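Local coordinates for protein prephenate dehydratase (PDB 3MWB) that probably catalyses the decarboxylating dehydration of prephenate to phenylpyruvate in phenylalanine biosynthesis, and binds phenylalanine through its ACT domain, at residues A[12-20]-A[133-141]; A[190-198]-A[252-260]. All coordinates share one frame; numbering follows the deposited sequence.

Overall arrangement
Neither contact nests in or crosses the other: interaction 1 closes before interaction 2 opens. From the N terminus, strand 8-12 runs into residues 12-20, and interaction 1 brings this stretch against residues 133-141, closing a loop of 112 residues and joining the two sheet-based lobes of the prephenate dehydratase domain. The chain then returns through strand 181-188 to the first lobe's sheet and leaves it along the connector 190-198. Interaction 2 lays this connector on residues 252-260, a shorter loop of 53 residues, tying the link between domains to the ACT domain it enters. The centres lie 34 Å apart, on opposite sides of the chain's centre.

Interaction 1 of 2, residues A[12-20]-A[133-141]; sequences LGPQGTFTE and PGSSTAASA
Thr17 and Ala138 bring the two backbones together, their CA atoms 5.2 Å apart, where a turn leading into helix 18-23 meets the start of helix 137-143. The domain belongs to the type II periplasmic-binding-protein fold, and this contact joins its two lobes: one segment follows strand 8-12 of the first sheet, the other strand 130-133 of the second. Ala138 sits at the middle of the contact. Its CB lies 3.2 Å from Gln15 O and also touches Pro14 CG and Thr17 CG2, so a small methyl suits a place walled in by a carbonyl, a proline ring and a threonine branch. Gly16 is apt for two reasons: in the type II turn from Pro14 to Thr17 its positive phi (87°) would jam a side chain against the preceding carbonyl, and any CB would also face Ala138. Gly16 N donates a hydrogen bond to Glu20 OE1 at 2.7 Å, tying the turn to the first turn of the helix. Pro14, after a cis peptide, lays its CD 3.5 Å from Ser136 OG. Ser136 is the N-cap of its helix, and its hydroxyl, held between its own backbone N and carbonyl carbon (chi1 66°), accepts from Ala139 N at 3.2 Å. Thr17 is the N-cap of the facing helix, though its bond from Glu20 N is weak. On the other flank the side chains of Phe18 and Thr137 cross at about a right angle, the hydroxyl meeting the ring edge at CD1. Glu64 hydrogen-bonds both Thr137 OG1 and Phe18 N, bridging the two helix starts. A water completes the link, donating to Gly16 O at 2.8 Å and to Thr137 OG1 at 2.7 Å.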
ATOM      1  N   LEU A  12      10.132  39.456  -5.627  1.00 24.55           N
ATOM      2  CA  LEU A  12      11.134  39.235  -6.645  1.00 25.12           C
ATOM      3  C   LEU A  12      11.069  40.409  -7.624  1.00 25.29           C
ATOM      4  O   LEU A  12      10.060  40.617  -8.288  1.00 26.03           O
ATOM      5  CB  LEU A  12      10.892  37.902  -7.366  1.00 24.91           C
ATOM      6  CG  LEU A  12      11.927  37.476  -8.418  1.00 25.82           C
ATOM      7  CD1 LEU A  12      13.327  37.295  -7.820  1.00 24.00           C
ATOM      8  CD2 LEU A  12      11.491  36.188  -9.119  1.00 25.13           C
ATOM      9  N   GLY A  13      12.138  41.194  -7.664  1.00 25.75           N
ATOM     10  CA  GLY A  13      12.178  42.378  -8.502  1.00 25.94           C
ATOM     11  C   GLY A  13      12.652  42.048  -9.899  1.00 26.14           C
ATOM     12  O   GLY A  13      12.848  40.868 -10.232  1.00 25.00           O
ATOM     13  N   PRO A  14      12.854  43.087 -10.726  1.00 27.12           N
ATOM     14  CA  PRO A  14      12.701  44.488 -10.339  1.00 26.95           C
ATOM     15  C   PRO A  14      11.232  44.956 -10.307  1.00 27.03           C
ATOM     16  O   PRO A  14      10.322  44.147 -10.398  1.00 25.32           O
ATOM     17  CB  PRO A  14      13.512  45.235 -11.413  1.00 28.67           C
ATOM     18  CG  PRO A  14      13.474  44.311 -12.638  1.00 29.31           C
ATOM     19  CD  PRO A  14      13.137  42.922 -12.165  1.00 27.71           C
ATOM     20  N   GLN A  15      11.011  46.261 -10.154  1.00 28.49           N
ATOM     21  CA  GLN A  15       9.656  46.800 -10.190  0.50 29.39           C
ATOM     22  C   GLN A  15       9.039  46.593 -11.586  1.00 30.25           C
ATOM     23  O   GLN A  15       9.752  46.509 -12.594  1.00 30.27           O
ATOM     24  CB  GLN A  15       9.628  48.270  -9.727  0.50 30.82           C
ATOM     25  CG  GLN A  15       9.973  48.435  -8.229  0.50 30.78           C
ATOM     26  CD  GLN A  15       9.751  49.844  -7.672  0.50 33.63           C
ATOM     27  OE1 GLN A  15       9.559  50.803  -8.421  0.50 34.68           O
ATOM     28  NE2 GLN A  15       9.781  49.966  -6.339  0.50 32.83           N
ATOM     29  N   GLY A  16       7.717  46.447 -11.640  1.00 30.49           N
ATOM     30  CA  GLY A  16       7.018  46.354 -12.932  1.00 31.64           C
ATOM     31  C   GLY A  16       6.909  44.968 -13.542  1.00 31.25           C
ATOM     32  O   GLY A  16       6.306  44.791 -14.626  1.00 31.88           O
ATOM     33  N   THR A  17       7.484  43.979 -12.855  1.00 29.46           N
ATOM     34  CA  THR A  17       7.340  42.575 -13.255  1.00 29.41           C
ATOM     35  C   THR A  17       5.927  42.061 -12.981  1.00 29.72           C
ATOM     36  O   THR A  17       5.121  42.716 -12.309  1.00 29.17           O
ATOM     37  CB  THR A  17       8.328  41.659 -12.480  1.00 28.55           C
ATOM     38  OG1 THR A  17       8.200  41.918 -11.075  1.00 28.57           O
ATOM     39  CG2 THR A  17       9.785  41.943 -12.897  1.00 29.86           C
ATOM     40  N   PHE A  18       5.634  40.866 -13.496  1.00 29.50           N
ATOM     41  CA  PHE A  18       4.413  40.167 -13.135  1.00 30.34           C
ATOM     42  C   PHE A  18       4.341  39.903 -11.627  1.00 29.01           C
ATOM     43  O   PHE A  18       3.270  39.961 -11.030  1.00 30.29           O
ATOM     44  CB  PHE A  18       4.295  38.863 -13.946  1.00 30.48           C
ATOM     45  CG  PHE A  18       3.913  39.098 -15.364  1.00 33.10           C
ATOM     46  CD1 PHE A  18       4.885  39.452 -16.316  1.00 33.75           C
ATOM     47  CD2 PHE A  18       2.573  39.046 -15.748  1.00 35.80           C
ATOM     48  CE1 PHE A  18       4.517  39.710 -17.647  1.00 36.12           C
ATOM     49  CE2 PHE A  18       2.195  39.299 -17.070  1.00 38.29           C
ATOM     50  CZ  PHE A  18       3.173  39.624 -18.021  1.00 37.74           C
ATOM     51  N   THR A  19       5.492  39.650 -11.011  1.00 27.60           N
ATOM     52  CA  THR A  19       5.539  39.478  -9.555  1.00 26.51           C
ATOM     53  C   THR A  19       5.013  40.708  -8.798  1.00 26.33           C
ATOM     54  O   THR A  19       4.161  40.565  -7.923  1.00 27.17           O
ATOM     55  CB  THR A  19       6.934  39.068  -9.072  1.00 25.21           C
ATOM     56  OG1 THR A  19       7.431  38.012  -9.911  1.00 26.69           O
ATOM     57  CG2 THR A  19       6.884  38.562  -7.644  1.00 24.77           C
ATOM     58  N   GLU A  20       5.502  41.899  -9.125  1.00 48.28           N
ATOM     59  CA  GLU A  20       4.986  43.101  -8.463  1.00 48.60           C
ATOM     60  C   GLU A  20       3.473  43.245  -8.669  1.00 48.90           C
ATOM     61  O   GLU A  20       2.725  43.461  -7.713  1.00 47.11           O
ATOM     62  CB  GLU A  20       5.701  44.373  -8.917  1.00 51.31           C
ATOM     63  CG  GLU A  20       5.078  45.612  -8.279  1.00 52.75           C
ATOM     64  CD  GLU A  20       5.980  46.831  -8.250  1.00 55.28           C
ATOM     65  OE1 GLU A  20       6.548  47.217  -9.300  1.00 56.21           O
ATOM     66  OE2 GLU A  20       6.089  47.417  -7.156  1.00 55.49           O
ATOM     67  N   PRO A 133      17.125  38.045 -25.949  1.00 43.50           N
ATOM     68  CA  PRO A 133      16.844  37.561 -24.591  1.00 42.11           C
ATOM     69  C   PRO A 133      17.110  38.628 -23.525  1.00 40.61           C
ATOM     70  O   PRO A 133      18.130  39.307 -23.581  1.00 40.17           O
ATOM     71  CB  PRO A 133      17.807  36.380 -24.430  1.00 42.54           C
ATOM     72  CG  PRO A 133      18.160  35.979 -25.841  1.00 44.59           C
ATOM     73  CD  PRO A 133      18.177  37.253 -26.613  1.00 44.47           C
ATOM     74  N   GLY A 134      16.174  38.783 -22.594  1.00 39.04           N
ATOM     75  CA  GLY A 134      16.297  39.760 -21.515  1.00 38.77           C
ATOM     76  C   GLY A 134      16.346  39.062 -20.165  1.00 37.93           C
ATOM     77  O   GLY A 134      15.965  37.898 -20.065  1.00 38.08           O
ATOM     78  N   SER A 135      16.805  39.771 -19.130  1.00 37.45           N
ATOM     79  CA  SER A 135      16.865  39.230 -17.765  1.00 37.18           C
ATOM     80  C   SER A 135      15.483  39.114 -17.104  1.00 36.39           C
ATOM     81  O   SER A 135      15.245  38.207 -16.307  1.00 35.88           O
ATOM     82  CB  SER A 135      17.816  40.068 -16.886  1.00 37.19           C
ATOM     83  OG  SER A 135      17.289  41.381 -16.732  1.00 37.22           O
ATOM     84  N   SER A 136      14.589  40.043 -17.438  1.00 36.26           N
ATOM     85  CA  SER A 136      13.186  40.027 -17.003  1.00 36.33           C
ATOM     86  C   SER A 136      12.343  40.844 -17.986  1.00 36.78           C
ATOM     87  O   SER A 136      12.903  41.580 -18.808  1.00 37.14           O
ATOM     88  CB  SER A 136      13.028  40.572 -15.572  1.00 36.68           C
ATOM     89  OG  SER A 136      13.357  41.951 -15.475  1.00 36.28           O
ATOM     90  N   THR A 137      11.017  40.709 -17.924  1.00 36.69           N
ATOM     91  CA  THR A 137      10.147  41.510 -18.778  1.00 37.17           C
ATOM     92  C   THR A 137      10.328  43.004 -18.483  1.00 37.66           C
ATOM     93  O   THR A 137      10.413  43.816 -19.408  1.00 37.68           O
ATOM     94  CB  THR A 137       8.624  41.106 -18.707  1.00 37.21           C
ATOM     95  OG1 THR A 137       8.070  41.427 -17.419  1.00 35.16           O
ATOM     96  CG2 THR A 137       8.436  39.608 -19.010  1.00 37.08           C
ATOM     97  N   ALA A 138      10.388  43.340 -17.195  1.00 37.80           N
ATOM     98  CA  ALA A 138      10.552  44.728 -16.749  1.00 38.48           C
ATOM     99  C   ALA A 138      11.851  45.357 -17.265  1.00 38.97           C
ATOM    100  O   ALA A 138      11.812  46.455 -17.805  1.00 39.19           O
ATOM    101  CB  ALA A 138      10.470  44.826 -15.225  1.00 37.84           C
ATOM    102  N   ALA A 139      12.983  44.667 -17.105  1.00 38.84           N
ATOM    103  CA  ALA A 139      14.270  45.167 -17.608  1.00 39.72           C
ATOM    104  C   ALA A 139      14.243  45.369 -19.123  1.00 40.39           C
ATOM    105  O   ALA A 139      14.775  46.356 -19.637  1.00 40.26           O
ATOM    106  CB  ALA A 139      15.424  44.248 -17.210  1.00 39.33           C
ATOM    107  N   SER A 140      13.609  44.434 -19.829  1.00 40.59           N
ATOM    108  CA  SER A 140      13.454  44.542 -21.267  1.00 40.94           C
ATOM    109  C   SER A 140      12.694  45.809 -21.616  1.00 41.20           C
ATOM    110  O   SER A 140      13.114  46.555 -22.508  1.00 41.81           O
ATOM    111  CB  SER A 140      12.739  43.315 -21.832  1.00 40.87           C
ATOM    112  OG  SER A 140      13.613  42.206 -21.841  1.00 41.59           O
ATOM    113  N   ALA A 141      11.590  46.047 -20.908  1.00 40.49           N
ATOM    114  CA  ALA A 141      10.801  47.250 -21.094  1.00 41.05           C
ATOM    115  C   ALA A 141      11.601  48.520 -20.786  1.00 41.49           C
ATOM    116  O   ALA A 141      11.605  49.454 -21.606  1.00 41.86           O
ATOM    117  CB  ALA A 141       9.495  47.199 -20.263  1.00 40.48           C
TER
HETATM  118  O   HOH W   1       6.662  43.690 -17.164  1.00 30.07           O

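Interaction 2 of 2, residues A[190-198]-A[252-260]; sequences PGALPERTG and DGHATDSRV
Arg196 sets its CB over one face of the His254 ring, 3.5 Å from the centroid and 14° off the ring normal, a CH-pi contact made by the root of the side chain. From there the chain runs extended past the ring to Thr256, where Arg196 NH1 donates to Thr256 OG1 at 3.1 Å, the acceptor standing 23° out of the guanidinium plane. In that plane sits a water that takes a bond from NH1 and gives one to Thr256 O. Asp257 OD1 meets Arg196 NH1 as a long ion pair of 3.8 Å, well out of the guanidinium plane, so charge alone acts there. An arginine suits this place by offering both an aliphatic stem and a reaching cation. The receiving segment is the type I turn from His254 to Asp257, joining strand 245-252 to helix 258-270 in the beta-alpha-beta-beta-alpha-beta ACT fold. Asp257 OD2 tightens the turn by accepting His254 N at 2.8 Å. A chi1 of -175° swings the His254 ring away from its own N and toward the connector; replacing it by alanine is likely to leave Arg196 CB without the ring face beneath it and to open a gap beside Leu193. Leu193 CD1 inserts among His254 NE2, Ala255 CB and Thr256 CG2, and the same leucine packs on Ile309 of a third subunit.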
ATOM      1  N   PRO A 190       6.926  32.323  11.182  1.00 26.15           N
ATOM      2  CA  PRO A 190       5.824  31.600  11.836  1.00 26.06           C
ATOM      3  C   PRO A 190       5.152  32.462  12.886  1.00 27.88           C
ATOM      4  O   PRO A 190       5.825  33.189  13.599  1.00 28.02           O
ATOM      5  CB  PRO A 190       6.528  30.426  12.542  1.00 25.54           C
ATOM      6  CG  PRO A 190       7.844  30.314  11.932  1.00 24.93           C
ATOM      7  CD  PRO A 190       8.229  31.685  11.454  1.00 26.04           C
ATOM      8  N   GLY A 191       3.831  32.388  12.955  1.00 28.18           N
ATOM      9  CA  GLY A 191       3.050  33.035  14.015  1.00 30.51           C
ATOM     10  C   GLY A 191       1.825  32.163  14.213  1.00 30.55           C
ATOM     11  O   GLY A 191       1.934  30.938  14.178  1.00 30.76           O
ATOM     12  N   ALA A 192       0.654  32.767  14.358  1.00 30.95           N
ATOM     13  CA  ALA A 192      -0.565  31.970  14.507  1.00 30.51           C
ATOM     14  C   ALA A 192      -1.001  31.370  13.184  1.00 29.21           C
ATOM     15  O   ALA A 192      -0.796  31.970  12.136  1.00 28.75           O
ATOM     16  CB  ALA A 192      -1.695  32.841  15.090  1.00 31.57           C
ATOM     17  N   LEU A 193      -1.631  30.198  13.233  1.00 29.45           N
ATOM     18  CA  LEU A 193      -2.385  29.675  12.088  1.00 28.81           C
ATOM     19  C   LEU A 193      -3.556  30.592  11.773  1.00 29.62           C
ATOM     20  O   LEU A 193      -4.271  31.012  12.670  1.00 30.46           O
ATOM     21  CB  LEU A 193      -2.965  28.284  12.382  1.00 28.75           C
ATOM     22  CG  LEU A 193      -2.128  27.023  12.193  1.00 29.62           C
ATOM     23  CD1 LEU A 193      -2.994  25.808  12.520  1.00 30.38           C
ATOM     24  CD2 LEU A 193      -1.569  26.919  10.786  1.00 30.21           C
ATOM     25  N   PRO A 194      -3.787  30.888  10.493  1.00 29.78           N
ATOM     26  CA  PRO A 194      -4.984  31.681  10.260  1.00 30.58           C
ATOM     27  C   PRO A 194      -6.227  30.801  10.470  1.00 30.61           C
ATOM     28  O   PRO A 194      -6.109  29.566  10.489  1.00 30.18           O
ATOM     29  CB  PRO A 194      -4.851  32.066   8.796  1.00 30.12           C
ATOM     30  CG  PRO A 194      -4.173  30.934   8.187  1.00 29.50           C
ATOM     31  CD  PRO A 194      -3.170  30.435   9.232  1.00 29.13           C
ATOM     32  N   GLU A 195      -7.384  31.427  10.617  1.00 30.76           N
ATOM     33  CA  GLU A 195      -8.626  30.703  10.820  1.00 31.18           C
ATOM     34  C   GLU A 195      -8.933  29.804   9.620  1.00 29.38           C
ATOM     35  O   GLU A 195      -8.770  30.220   8.476  1.00 29.26           O
ATOM     36  CB  GLU A 195      -9.764  31.676  11.110  1.00 33.11           C
ATOM     37  CG  GLU A 195     -11.141  31.035  11.158  1.00 36.02           C
ATOM     38  CD  GLU A 195     -12.126  31.857  11.952  1.00 41.86           C
ATOM     39  OE1 GLU A 195     -13.020  32.488  11.337  1.00 42.83           O
ATOM     40  OE2 GLU A 195     -11.993  31.880  13.197  1.00 44.54           O
ATOM     41  N   ARG A 196      -9.330  28.560   9.878  1.00 28.14           N
ATOM     42  CA  ARG A 196      -9.703  27.648   8.776  1.00 27.23           C
ATOM     43  C   ARG A 196     -10.983  28.127   8.089  1.00 27.51           C
ATOM     44  O   ARG A 196     -11.765  28.844   8.695  1.00 28.06           O
ATOM     45  CB  ARG A 196      -9.863  26.206   9.266  1.00 26.76           C
ATOM     46  CG  ARG A 196     -11.101  25.942  10.106  1.00 28.75           C
ATOM     47  CD  ARG A 196     -10.880  24.678  10.904  1.00 28.88           C
ATOM     48  NE  ARG A 196     -12.022  24.311  11.740  1.00 30.91           N
ATOM     49  CZ  ARG A 196     -12.030  23.268  12.561  1.00 33.65           C
ATOM     50  NH1 ARG A 196     -10.951  22.487  12.671  1.00 32.77           N
ATOM     51  NH2 ARG A 196     -13.113  23.002  13.276  1.00 35.19           N
ATOM     52  N   THR A 197     -11.171  27.733   6.832  1.00 26.44           N
ATOM     53  CA  THR A 197     -12.303  28.202   6.000  1.00 26.89           C
ATOM     54  C   THR A 197     -13.065  27.030   5.374  1.00 26.24           C
ATOM     55  O   THR A 197     -14.120  27.221   4.775  1.00 26.71           O
ATOM     56  CB  THR A 197     -11.816  29.068   4.789  1.00 27.03           C
ATOM     57  OG1 THR A 197     -11.021  28.251   3.903  1.00 26.04           O
ATOM     58  CG2 THR A 197     -11.021  30.298   5.239  1.00 25.58           C
ATOM     59  N   GLY A 198     -12.498  25.835   5.475  1.00 24.83           N
ATOM     60  CA  GLY A 198     -13.043  24.642   4.790  1.00 25.58           C
ATOM     61  C   GLY A 198     -12.607  24.555   3.334  1.00 25.58           C
ATOM     62  O   GLY A 198     -12.925  23.587   2.616  1.00 24.25           O
ATOM     63  N   ASP A 252      -4.884  19.395   0.360  1.00 20.12           N
ATOM     64  CA  ASP A 252      -6.187  20.034   0.651  1.00 21.02           C
ATOM     65  C   ASP A 252      -6.470  19.920   2.132  1.00 20.89           C
ATOM     66  O   ASP A 252      -6.469  18.809   2.690  1.00 21.07           O
ATOM     67  CB  ASP A 252      -7.326  19.310  -0.053  1.00 22.01           C
ATOM     68  CG  ASP A 252      -7.318  19.498  -1.556  1.00 25.03           C
ATOM     69  OD1 ASP A 252      -6.502  20.311  -2.067  1.00 28.50           O
ATOM     70  OD2 ASP A 252      -8.161  18.845  -2.230  1.00 27.61           O
ATOM     71  N   GLY A 253      -6.722  21.044   2.789  1.00 20.09           N
ATOM     72  CA  GLY A 253      -7.040  20.994   4.187  1.00 19.64           C
ATOM     73  C   GLY A 253      -6.306  21.988   5.041  1.00 20.14           C
ATOM     74  O   GLY A 253      -5.371  22.681   4.602  1.00 19.39           O
ATOM     75  N   HIS A 254      -6.727  22.044   6.291  1.00 19.90           N
ATOM     76  CA  HIS A 254      -6.135  22.960   7.257  1.00 20.56           C
ATOM     77  C   HIS A 254      -5.537  22.122   8.386  1.00 20.27           C
ATOM     78  O   HIS A 254      -6.115  21.107   8.771  1.00 19.63           O
ATOM     79  CB  HIS A 254      -7.229  23.841   7.800  1.00 20.17           C
ATOM     80  CG  HIS A 254      -6.746  24.917   8.713  1.00 21.50           C
ATOM     81  ND1 HIS A 254      -6.536  26.208   8.287  1.00 23.33           N
ATOM     82  CD2 HIS A 254      -6.480  24.911  10.038  1.00 22.12           C
ATOM     83  CE1 HIS A 254      -6.158  26.954   9.313  1.00 21.77           C
ATOM     84  NE2 HIS A 254      -6.114  26.187  10.387  1.00 23.73           N
ATOM     85  N   ALA A 255      -4.389  22.553   8.919  1.00 21.24           N
ATOM     86  CA  ALA A 255      -3.678  21.804   9.967  1.00 21.79           C
ATOM     87  C   ALA A 255      -4.571  21.376  11.148  1.00 22.66           C
ATOM     88  O   ALA A 255      -4.330  20.326  11.747  1.00 22.85           O
ATOM     89  CB  ALA A 255      -2.479  22.594  10.468  1.00 23.54           C
ATOM     90  N   THR A 256      -5.577  22.188  11.487  1.00 23.32           N
ATOM     91  CA  THR A 256      -6.509  21.860  12.588  1.00 23.78           C
ATOM     92  C   THR A 256      -7.552  20.780  12.272  1.00 23.50           C
ATOM     93  O   THR A 256      -8.050  20.129  13.194  1.00 25.12           O
ATOM     94  CB  THR A 256      -7.247  23.086  13.122  1.00 24.30           C
ATOM     95  OG1 THR A 256      -8.143  23.583  12.128  1.00 23.72           O
ATOM     96  CG2 THR A 256      -6.250  24.146  13.541  1.00 25.25           C
ATOM     97  N   ASP A 257      -7.914  20.611  11.005  1.00 22.26           N
ATOM     98  CA  ASP A 257      -8.751  19.478  10.600  1.00 21.48           C
ATOM     99  C   ASP A 257      -8.118  18.201  11.145  1.00 20.76           C
ATOM    100  O   ASP A 257      -6.911  17.991  10.993  1.00 19.79           O
ATOM    101  CB  ASP A 257      -8.829  19.382   9.088  1.00 21.15           C
ATOM    102  CG  ASP A 257      -9.436  20.624   8.453  1.00 23.18           C
ATOM    103  OD1 ASP A 257     -10.293  21.270   9.081  1.00 25.32           O
ATOM    104  OD2 ASP A 257      -9.043  20.953   7.330  1.00 21.35           O
ATOM    105  N   SER A 258      -8.931  17.350  11.765  1.00 20.48           N
ATOM    106  CA  SER A 258      -8.398  16.181  12.474  1.00 20.63           C
ATOM    107  C   SER A 258      -7.601  15.265  11.543  1.00 20.33           C
ATOM    108  O   SER A 258      -6.562  14.743  11.949  1.00 20.27           O
ATOM    109  CB  SER A 258      -9.513  15.402  13.167  1.00 19.90           C
ATOM    110  OG  SER A 258     -10.169  16.199  14.140  1.00 20.82           O
ATOM    111  N   ARG A 259      -8.069  15.089  10.304  1.00 19.82           N
ATOM    112  CA  ARG A 259      -7.387  14.188   9.370  1.00 19.52           C
ATOM    113  C   ARG A 259      -6.025  14.755   8.959  1.00 19.66           C
ATOM    114  O   ARG A 259      -5.117  14.012   8.651  1.00 19.44           O
ATOM    115  CB  ARG A 259      -8.243  13.892   8.117  1.00 19.07           C
ATOM    116  CG  ARG A 259      -8.523  15.134   7.279  1.00 19.05           C
ATOM    117  CD  ARG A 259      -9.624  14.907   6.214  1.00 18.78           C
ATOM    118  NE  ARG A 259      -9.778  16.119   5.394  1.00 21.00           N
ATOM    119  CZ  ARG A 259     -10.440  17.218   5.765  1.00 23.01           C
ATOM    120  NH1 ARG A 259     -11.058  17.278   6.941  1.00 22.52           N
ATOM    121  NH2 ARG A 259     -10.509  18.270   4.941  1.00 22.73           N
ATOM    122  N   VAL A 260      -5.895  16.079   8.987  1.00 19.84           N
ATOM    123  CA  VAL A 260      -4.671  16.729   8.560  1.00 19.58           C
ATOM    124  C   VAL A 260      -3.654  16.709   9.690  1.00 19.74           C
ATOM    125  O   VAL A 260      -2.498  16.388   9.455  1.00 20.24           O
ATOM    126  CB  VAL A 260      -4.918  18.171   8.047  1.00 18.68           C
ATOM    127  CG1 VAL A 260      -3.586  18.846   7.658  1.00 20.02           C
ATOM    128  CG2 VAL A 260      -5.909  18.174   6.840  1.00 20.15           C
TER
HETATM  129  O   HOH W   2     -10.395  20.274  14.278  1.00 26.96           O